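Local coordinates for protein endoglucanase (Thermotoga maritima, PDB 2FVG) that probably acts as a metal-dependent aminopeptidase of the M42 family, despite its name, with two divalent metal ions bound per subunit, at residues Phe166-Gly171 and Val218-Thr222; Asp241-Thr246 and Pro272-Lys276; Val299-Pro303 and Thr322-Ile326. All blocks are in the same frame, centred on the assembly; numbering follows the deposited sequence.

Contact 1: Phe166-Gly171 and Val218-Thr222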
loop_
_atom_site.group_PDB
_atom_site.type_symbol
_atom_site.label_atom_id
_atom_site.label_comp_id
_atom_site.label_asym_id
_atom_site.label_seq_id
_atom_site.Cartn_x
_atom_site.Cartn_y
_atom_site.Cartn_z
ATOM N N PHE A 166 1.223 -2.067 5.942
ATOM C CA PHE A 166 0.574 -3.161 5.167
ATOM C C PHE A 166 -0.401 -2.518 4.157
ATOM O O PHE A 166 -0.682 -3.065 3.081
ATOM C CB PHE A 166 -0.116 -4.172 6.070
ATOM C CG PHE A 166 0.820 -5.192 6.711
ATOM C CD1 PHE A 166 2.038 -5.523 6.132
ATOM C CD2 PHE A 166 0.407 -5.901 7.840
ATOM C CE1 PHE A 166 2.867 -6.504 6.709
ATOM C CE2 PHE A 166 1.225 -6.893 8.426
ATOM C CZ PHE A 166 2.447 -7.198 7.853
ATOM N N ASP A 167 -0.915 -1.354 4.536
ATOM C CA ASP A 167 -1.701 -0.482 3.648
ATOM C C ASP A 167 -0.692 0.549 3.074
ATOM O O ASP A 167 -0.343 1.522 3.771
ATOM C CB ASP A 167 -2.769 0.242 4.462
ATOM C CG ASP A 167 -3.515 1.304 3.656
ATOM O OD1 ASP A 167 -3.534 1.244 2.403
ATOM O OD2 ASP A 167 -4.095 2.205 4.296
ATOM N N ASP A 168 -0.211 0.364 1.836
ATOM C CA ASP A 168 -0.595 -0.726 0.922
ATOM C C ASP A 168 0.606 -1.580 0.446
ATOM O O ASP A 168 0.634 -2.110 -0.687
ATOM C CB ASP A 168 -1.355 -0.127 -0.277
ATOM C CG ASP A 168 -2.140 -1.164 -1.078
ATOM O OD1 ASP A 168 -2.453 -2.250 -0.528
ATOM O OD2 ASP A 168 -2.437 -0.891 -2.275
ATOM N N ARG A 169 1.589 -1.776 1.319
ATOM C CA ARG A 169 2.721 -2.618 0.935
ATOM C C ARG A 169 2.279 -4.073 0.719
ATOM O O ARG A 169 2.947 -4.797 -0.019
ATOM C CB ARG A 169 3.897 -2.491 1.914
ATOM C CG ARG A 169 4.403 -1.014 2.093
ATOM C CD ARG A 169 5.362 -0.478 0.972
ATOM N NE ARG A 169 5.525 0.979 1.061
ATOM C CZ ARG A 169 6.311 1.603 1.930
ATOM N NH1 ARG A 169 7.034 0.919 2.811
ATOM N NH2 ARG A 169 6.382 2.919 1.918
ATOM N N ALA A 170 1.160 -4.514 1.319
ATOM C CA ALA A 170 0.697 -5.902 1.046
ATOM C C ALA A 170 0.153 -5.977 -0.380
ATOM O O ALA A 170 0.320 -6.981 -1.061
ATOM C CB ALA A 170 -0.383 -6.357 2.050
ATOM N N GLY A 171 -0.522 -4.910 -0.820
ATOM C CA GLY A 171 -1.038 -4.818 -2.184
ATOM C C GLY A 171 0.090 -4.861 -3.206
ATOM O O GLY A 171 -0.005 -5.575 -4.217
ATOM N N VAL A 218 -8.163 -2.193 -8.494
ATOM C CA VAL A 218 -7.335 -1.568 -7.464
ATOM C C VAL A 218 -7.169 -2.593 -6.321
ATOM O O VAL A 218 -8.147 -3.143 -5.819
ATOM C CB VAL A 218 -7.974 -0.234 -6.957
ATOM C CG1 VAL A 218 -7.068 0.433 -5.973
ATOM C CG2 VAL A 218 -8.233 0.698 -8.134
ATOM N N VAL A 219 -5.923 -2.905 -5.975
ATOM C CA VAL A 219 -5.589 -3.834 -4.899
ATOM C C VAL A 219 -5.213 -3.009 -3.666
ATOM O O VAL A 219 -4.187 -2.314 -3.656
ATOM C CB VAL A 219 -4.438 -4.762 -5.313
ATOM C CG1 VAL A 219 -4.100 -5.766 -4.201
ATOM C CG2 VAL A 219 -4.848 -5.566 -6.591
ATOM N N GLU A 220 -6.078 -3.041 -2.656
ATOM C CA GLU A 220 -5.840 -2.311 -1.425
ATOM C C GLU A 220 -5.822 -3.235 -0.217
ATOM O O GLU A 220 -5.990 -4.470 -0.339
ATOM C CB GLU A 220 -6.904 -1.232 -1.239
ATOM C CG GLU A 220 -6.794 -0.128 -2.285
ATOM C CD GLU A 220 -7.760 1.017 -2.073
ATOM O OE1 GLU A 220 -8.747 0.839 -1.305
ATOM O OE2 GLU A 220 -7.533 2.098 -2.690
ATOM N N THR A 221 -5.567 -2.626 0.928
ATOM C CA THR A 221 -5.587 -3.268 2.224
ATOM C C THR A 221 -6.607 -2.446 3.008
ATOM O O THR A 221 -6.624 -1.214 2.914
ATOM C CB THR A 221 -4.192 -3.284 2.868
ATOM O OG1 THR A 221 -3.297 -4.000 2.005
ATOM C CG2 THR A 221 -4.220 -4.016 4.214
ATOM N N THR A 222 -7.538 -3.116 3.682
ATOM C CA THR A 222 -8.584 -2.415 4.433
ATOM C C THR A 222 -8.341 -2.752 5.902
ATOM O O THR A 222 -8.359 -3.924 6.263
ATOM C CB THR A 222 -10.017 -2.826 3.956
ATOM O OG1 THR A 222 -11.001 -2.155 4.750
ATOM C CG2 THR A 222 -10.244 -4.347 4.067
#
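Thr221 OG1 lies within hydrogen-bonding distance of two oxygens of the helix start, 3.0 Å from Phe166 O and 3.2 Å from Asp168 OD1, and its one proton could go to either. Phe166 O is already engaged by Ala170 N in the first helical turn, while Asp168 OD1 also receives a weak bond from Gly171 N at 3.3 Å. The other carboxylate oxygen, Asp168 OD2, accepts the backbone N-H of His61 and comes within 2.6 Å of Val219 O, so close for two oxygens that the carboxyl group may carry a proton. With CG anti to the backbone N (chi1 -164°), the carboxylate swings across to strand 218-222. Apolar filling is modest: Val219 CG1 rests 3.8 Å from Gly171 CA, and Thr221 CB sits equally close to Asp167 CA. A cis peptide joins Asp167 to Asp168, as in other di-zinc exopeptidases of this clan. Asp167 is the predicted bridging ligand, and Glu220 and His61 are predicted ligands of the first zinc. Asp168 therefore looks like a second-shell residue: His61 N holds OD2, and both oxygens lie close enough to strand 218-222 to bond it, though neither of those bonds is settled.

Contact 2: Asp241-Thr246 and Pro272-Lys276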
loop_
_atom_site.group_PDB
_atom_site.type_symbol
_atom_site.label_atom_id
_atom_site.label_comp_id
_atom_site.label_asym_id
_atom_site.label_seq_id
_atom_site.Cartn_x
_atom_site.Cartn_y
_atom_site.Cartn_z
ATOM N N ASP A 241 -11.392 -14.466 6.580
ATOM C CA ASP A 241 -12.572 -14.642 5.712
ATOM C C ASP A 241 -12.337 -14.387 4.206
ATOM O O ASP A 241 -13.280 -14.443 3.418
ATOM C CB ASP A 241 -13.773 -13.840 6.252
ATOM C CG ASP A 241 -14.341 -14.430 7.556
ATOM O OD1 ASP A 241 -13.824 -15.458 8.039
ATOM O OD2 ASP A 241 -15.317 -13.873 8.098
ATOM N N GLY A 242 -11.087 -14.117 3.819
ATOM C CA GLY A 242 -10.711 -13.924 2.413
ATOM C C GLY A 242 -10.627 -12.476 1.956
ATOM O O GLY A 242 -10.884 -11.565 2.733
ATOM N N PRO A 243 -10.193 -12.254 0.703
ATOM C CA PRO A 243 -10.179 -10.886 0.211
ATOM C C PRO A 243 -11.586 -10.310 0.182
ATOM O O PRO A 243 -12.559 -11.040 -0.116
ATOM C CB PRO A 243 -9.652 -11.018 -1.217
ATOM C CG PRO A 243 -9.883 -12.490 -1.592
ATOM C CD PRO A 243 -9.673 -13.220 -0.291
ATOM N N ALA A 244 -11.680 -9.014 0.466
ATOM C CA ALA A 244 -12.938 -8.258 0.475
ATOM C C ALA A 244 -13.190 -7.676 -0.901
ATOM O O ALA A 244 -12.295 -7.078 -1.482
ATOM C CB ALA A 244 -12.871 -7.083 1.509
ATOM N N ILE A 245 -14.415 -7.820 -1.409
ATOM C CA ILE A 245 -14.779 -7.307 -2.735
ATOM C C ILE A 245 -15.656 -6.072 -2.493
ATOM O O ILE A 245 -16.721 -6.172 -1.889
ATOM C CB ILE A 245 -15.443 -8.437 -3.583
ATOM C CG1 ILE A 245 -14.478 -9.630 -3.674
ATOM C CG2 ILE A 245 -15.747 -7.982 -5.009
ATOM C CD1 ILE A 245 -15.073 -10.840 -4.354
ATOM N N THR A 246 -15.161 -4.893 -2.877
ATOM C CA THR A 246 -15.890 -3.662 -2.681
ATOM C C THR A 246 -17.097 -3.543 -3.613
ATOM O O THR A 246 -17.005 -3.802 -4.813
ATOM C CB THR A 246 -14.953 -2.444 -2.837
ATOM O OG1 THR A 246 -13.905 -2.545 -1.876
ATOM C CG2 THR A 246 -15.671 -1.153 -2.610
ATOM N N PRO A 272 -12.054 -18.148 -1.190
ATOM C CA PRO A 272 -12.880 -17.503 -0.178
ATOM C C PRO A 272 -12.832 -16.003 -0.358
ATOM O O PRO A 272 -11.777 -15.440 -0.695
ATOM C CB PRO A 272 -12.194 -17.876 1.144
ATOM C CG PRO A 272 -11.282 -19.004 0.824
ATOM C CD PRO A 272 -10.901 -18.857 -0.601
ATOM N N PHE A 273 -13.962 -15.346 -0.137
ATOM C CA PHE A 273 -13.998 -13.892 -0.255
ATOM C C PHE A 273 -15.048 -13.413 0.701
ATOM O O PHE A 273 -15.826 -14.223 1.204
ATOM C CB PHE A 273 -14.360 -13.443 -1.677
ATOM C CG PHE A 273 -15.769 -13.855 -2.124
ATOM C CD1 PHE A 273 -16.019 -15.134 -2.598
ATOM C CD2 PHE A 273 -16.829 -12.947 -2.080
ATOM C CE1 PHE A 273 -17.322 -15.520 -3.005
ATOM C CE2 PHE A 273 -18.118 -13.316 -2.493
ATOM C CZ PHE A 273 -18.362 -14.601 -2.953
ATOM N N GLN A 274 -15.059 -12.110 0.963
ATOM C CA GLN A 274 -16.090 -11.531 1.819
ATOM C C GLN A 274 -16.486 -10.208 1.215
ATOM O O GLN A 274 -15.802 -9.725 0.319
ATOM C CB GLN A 274 -15.598 -11.325 3.271
ATOM C CG GLN A 274 -14.355 -10.422 3.431
ATOM C CD GLN A 274 -13.820 -10.433 4.851
ATOM O OE1 GLN A 274 -14.581 -10.300 5.800
ATOM N NE2 GLN A 274 -12.502 -10.600 5.007
HETATM N N MSE A 275 -17.608 -9.656 1.671
HETATM C CA MSE A 275 -18.026 -8.323 1.275
HETATM C C MSE A 275 -17.207 -7.361 2.090
HETATM O O MSE A 275 -16.813 -7.650 3.204
HETATM C CB MSE A 275 -19.495 -8.069 1.586
HETATM C CG MSE A 275 -20.452 -9.033 0.904
HETATM SE SE MSE A 275 -20.305 -8.914 -1.065
HETATM C CE MSE A 275 -21.522 -10.421 -1.605
ATOM N N LYS A 276 -16.967 -6.197 1.525
ATOM C CA LYS A 276 -16.235 -5.164 2.179
ATOM C C LYS A 276 -17.172 -4.474 3.180
ATOM O O LYS A 276 -18.232 -3.966 2.799
ATOM C CB LYS A 276 -15.760 -4.198 1.107
ATOM C CG LYS A 276 -15.301 -2.847 1.617
ATOM C CD LYS A 276 -13.922 -2.884 2.172
ATOM C CE LYS A 276 -13.580 -1.513 2.757
ATOM N NZ LYS A 276 -13.856 -0.374 1.825
HETATM O O HOH W 1 -16.747 -12.066 6.708
HETATM O O HOH W 2 -19.053 -5.090 -0.553
#
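A short parallel strand pair is made here, Ala244 bridging to Gln274 and Ile245 to Met275, at the outer end of the large mixed sheet. Gln274 carries the ladder with its own N-H and C=O: Gln274 N donates to Pro243 O at 2.9 Å, and Gln274 O accepts from Ile245 N, nearly straight along the carbonyl at a C=O...N angle of 162°. Beyond it the pairing fades: the single N-H of Lys276 is shared between a weak bond to Ile245 O at 3.4 Å and a water that accepts from Lys276 N and donates to Ile245 O. Helix 256-268 connects the strands as a beta-alpha-beta unit and covers the face bearing Ile245 and Met275, a selenomethionine. On this helix side Ile245 CD1 reaches Phe273 CD2 at 3.6 Å, meeting the ring obliquely. The opposite face belongs to Ala244 and Gln274. There the Gln274 side chain starts with CG between the backbone N and carbonyl carbon (chi1 58°), then extends across to the loop 241-243 that leads into Ala244, where NE2 donates to Gly242 O at 3.0 Å, the acceptor lying close to the amide plane; NE2 also bonds His238 O. A second water donates to both Gln274 OE1 and Asp241 OD2. At the far end Lys276 and Thr246 run side by side in the same direction, with Thr246 OG1 3.8 Å from Lys276 CG.

Contact 3: Val299-Pro303 and Thr322-Ile326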
loop_
_atom_site.group_PDB
_atom_site.type_symbol
_atom_site.label_atom_id
_atom_site.label_comp_id
_atom_site.label_asym_id
_atom_site.label_seq_id
_atom_site.Cartn_x
_atom_site.Cartn_y
_atom_site.Cartn_z
ATOM N N VAL A 299 -12.466 -3.079 -6.910
ATOM C CA VAL A 299 -11.532 -2.931 -5.792
ATOM C C VAL A 299 -11.539 -4.232 -5.006
ATOM O O VAL A 299 -12.608 -4.773 -4.678
ATOM C CB VAL A 299 -11.899 -1.757 -4.849
ATOM C CG1 VAL A 299 -10.864 -1.604 -3.740
ATOM C CG2 VAL A 299 -12.027 -0.448 -5.619
ATOM N N ILE A 300 -10.346 -4.750 -4.748
ATOM C CA ILE A 300 -10.139 -5.958 -3.969
ATOM C C ILE A 300 -9.182 -5.631 -2.813
ATOM O O ILE A 300 -8.121 -5.025 -3.016
ATOM C CB ILE A 300 -9.586 -7.063 -4.859
ATOM C CG1 ILE A 300 -10.632 -7.409 -5.926
ATOM C CG2 ILE A 300 -9.304 -8.319 -4.059
ATOM C CD1 ILE A 300 -10.101 -8.269 -7.039
ATOM N N SER A 301 -9.562 -6.007 -1.599
ATOM C CA SER A 301 -8.740 -5.686 -0.451
ATOM C C SER A 301 -8.377 -6.879 0.420
ATOM O O SER A 301 -9.202 -7.768 0.673
ATOM C CB SER A 301 -9.477 -4.674 0.436
ATOM O OG SER A 301 -9.838 -3.524 -0.284
ATOM N N THR A 302 -7.133 -6.887 0.869
ATOM C CA THR A 302 -6.674 -7.833 1.864
ATOM C C THR A 302 -7.090 -7.225 3.224
ATOM O O THR A 302 -6.807 -6.059 3.499
ATOM C CB THR A 302 -5.139 -8.013 1.802
ATOM O OG1 THR A 302 -4.792 -8.501 0.507
ATOM C CG2 THR A 302 -4.644 -9.053 2.854
ATOM N N PRO A 303 -7.804 -7.994 4.063
ATOM C CA PRO A 303 -8.166 -7.475 5.396
ATOM C C PRO A 303 -6.925 -7.302 6.279
ATOM O O PRO A 303 -5.968 -8.056 6.152
ATOM C CB PRO A 303 -9.041 -8.599 5.993
ATOM C CG PRO A 303 -9.452 -9.442 4.836
ATOM C CD PRO A 303 -8.321 -9.353 3.838
ATOM N N THR A 322 -6.068 -13.435 -2.187
ATOM C CA THR A 322 -6.074 -12.178 -2.926
ATOM C C THR A 322 -5.194 -12.343 -4.170
ATOM O O THR A 322 -5.613 -12.016 -5.290
ATOM C CB THR A 322 -5.519 -11.037 -2.089
ATOM O OG1 THR A 322 -6.241 -10.971 -0.858
ATOM C CG2 THR A 322 -5.679 -9.688 -2.833
ATOM N N LYS A 323 -3.981 -12.861 -3.972
ATOM C CA LYS A 323 -3.059 -13.129 -5.064
ATOM C C LYS A 323 -3.690 -14.109 -6.065
ATOM O O LYS A 323 -3.581 -13.912 -7.276
ATOM C CB LYS A 323 -1.749 -13.697 -4.511
ATOM C CG LYS A 323 -0.751 -14.130 -5.581
ATOM C CD LYS A 323 0.306 -15.097 -5.062
ATOM C CE LYS A 323 -0.203 -16.544 -5.011
ATOM N NZ LYS A 323 0.858 -17.516 -4.573
ATOM N N LYS A 324 -4.332 -15.175 -5.578
ATOM C CA LYS A 324 -4.986 -16.138 -6.477
ATOM C C LYS A 324 -6.049 -15.451 -7.322
ATOM O O LYS A 324 -6.095 -15.625 -8.520
ATOM C CB LYS A 324 -5.647 -17.285 -5.714
ATOM C CG LYS A 324 -4.748 -18.428 -5.254
ATOM C CD LYS A 324 -5.630 -19.528 -4.647
ATOM C CE LYS A 324 -4.843 -20.714 -4.104
ATOM N NZ LYS A 324 -4.038 -20.366 -2.905
ATOM N N LEU A 325 -6.910 -14.674 -6.678
ATOM C CA LEU A 325 -7.991 -13.951 -7.353
ATOM C C LEU A 325 -7.501 -12.971 -8.425
ATOM O O LEU A 325 -8.055 -12.926 -9.509
ATOM C CB LEU A 325 -8.878 -13.224 -6.328
ATOM C CG LEU A 325 -10.156 -12.545 -6.815
ATOM C CD1 LEU A 325 -11.049 -13.517 -7.614
ATOM C CD2 LEU A 325 -10.913 -11.949 -5.643
ATOM N N ILE A 326 -6.481 -12.185 -8.116
ATOM C CA ILE A 326 -5.918 -11.249 -9.075
ATOM C C ILE A 326 -5.341 -12.033 -10.271
ATOM O O ILE A 326 -5.530 -11.646 -11.416
ATOM C CB ILE A 326 -4.767 -10.395 -8.444
ATOM C CG1 ILE A 326 -5.260 -9.484 -7.301
ATOM C CG2 ILE A 326 -4.074 -9.550 -9.499
ATOM C CD1 ILE A 326 -6.428 -8.586 -7.681
#
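Ile300 points from strand 299-303 at helix 322-326, which runs nearly antiparallel to it (163° between the segment directions) in a helical layer of the alpha/beta/alpha M42 catalytic domain. The two branches of Ile300 do separate jobs. CG1 lies anti to the carbonyl carbon and the chain then stretches out (chi2 168°), which carries CD1 into the helix: it meets Ile326 CD1 at 3.7 Å and Leu325 CD2 at 4.0 Å. Ile326 is bent instead, its chi2 of -54° folding CD1 back to slide past the Ile300 chain in the opposite direction, whereas Leu325 comes over at a slant. The other branch, Ile300 CG2, faces Thr322 CG2 at 4.1 Å. Ile262 of helix 256-268 packs against both Ile300 and Leu325, so the apolar cluster joins two helices to one strand. Towards Thr302 the contact turns polar. Thr322 OG1 is hydrogen-bonded to Asp318 O, one turn earlier in its own helix, consistent with OG1 lying beside the backbone N. Thr322 CG2, anti to that N, lies against the strand, 3.7 Å from Thr302 OG1, and the two hydroxyl oxygens, Thr302 OG1 and Thr322 OG1, stand 3.2 Å apart, a possible hydrogen bond between strand and helix.

How the contacts relate
Strand 297-306 ties the three contacts together in one sheet: it runs between the strand of contact 1, parallel to it, and the first strand of contact 2, antiparallel to it. Towards contact 1, Glu220 N and Ile300 O are 2.9 Å apart, probably hydrogen-bonded; towards contact 2, Ala244 N and Ser301 O are 2.8 Å apart, again a probable bond. Contact 3 lies about 9 Å from contact 1 and 8 Å from contact 2, centre to centre. Contact 1 holds the predicted zinc ligands Asp167 and Glu220, yet contact 2 comes near: the nearest side-chain atoms of Lys276 lie about 6 Å from Glu220 and 10 Å from Asp167, and Lys276 CE packs 3.3 Å from Thr222 OG1.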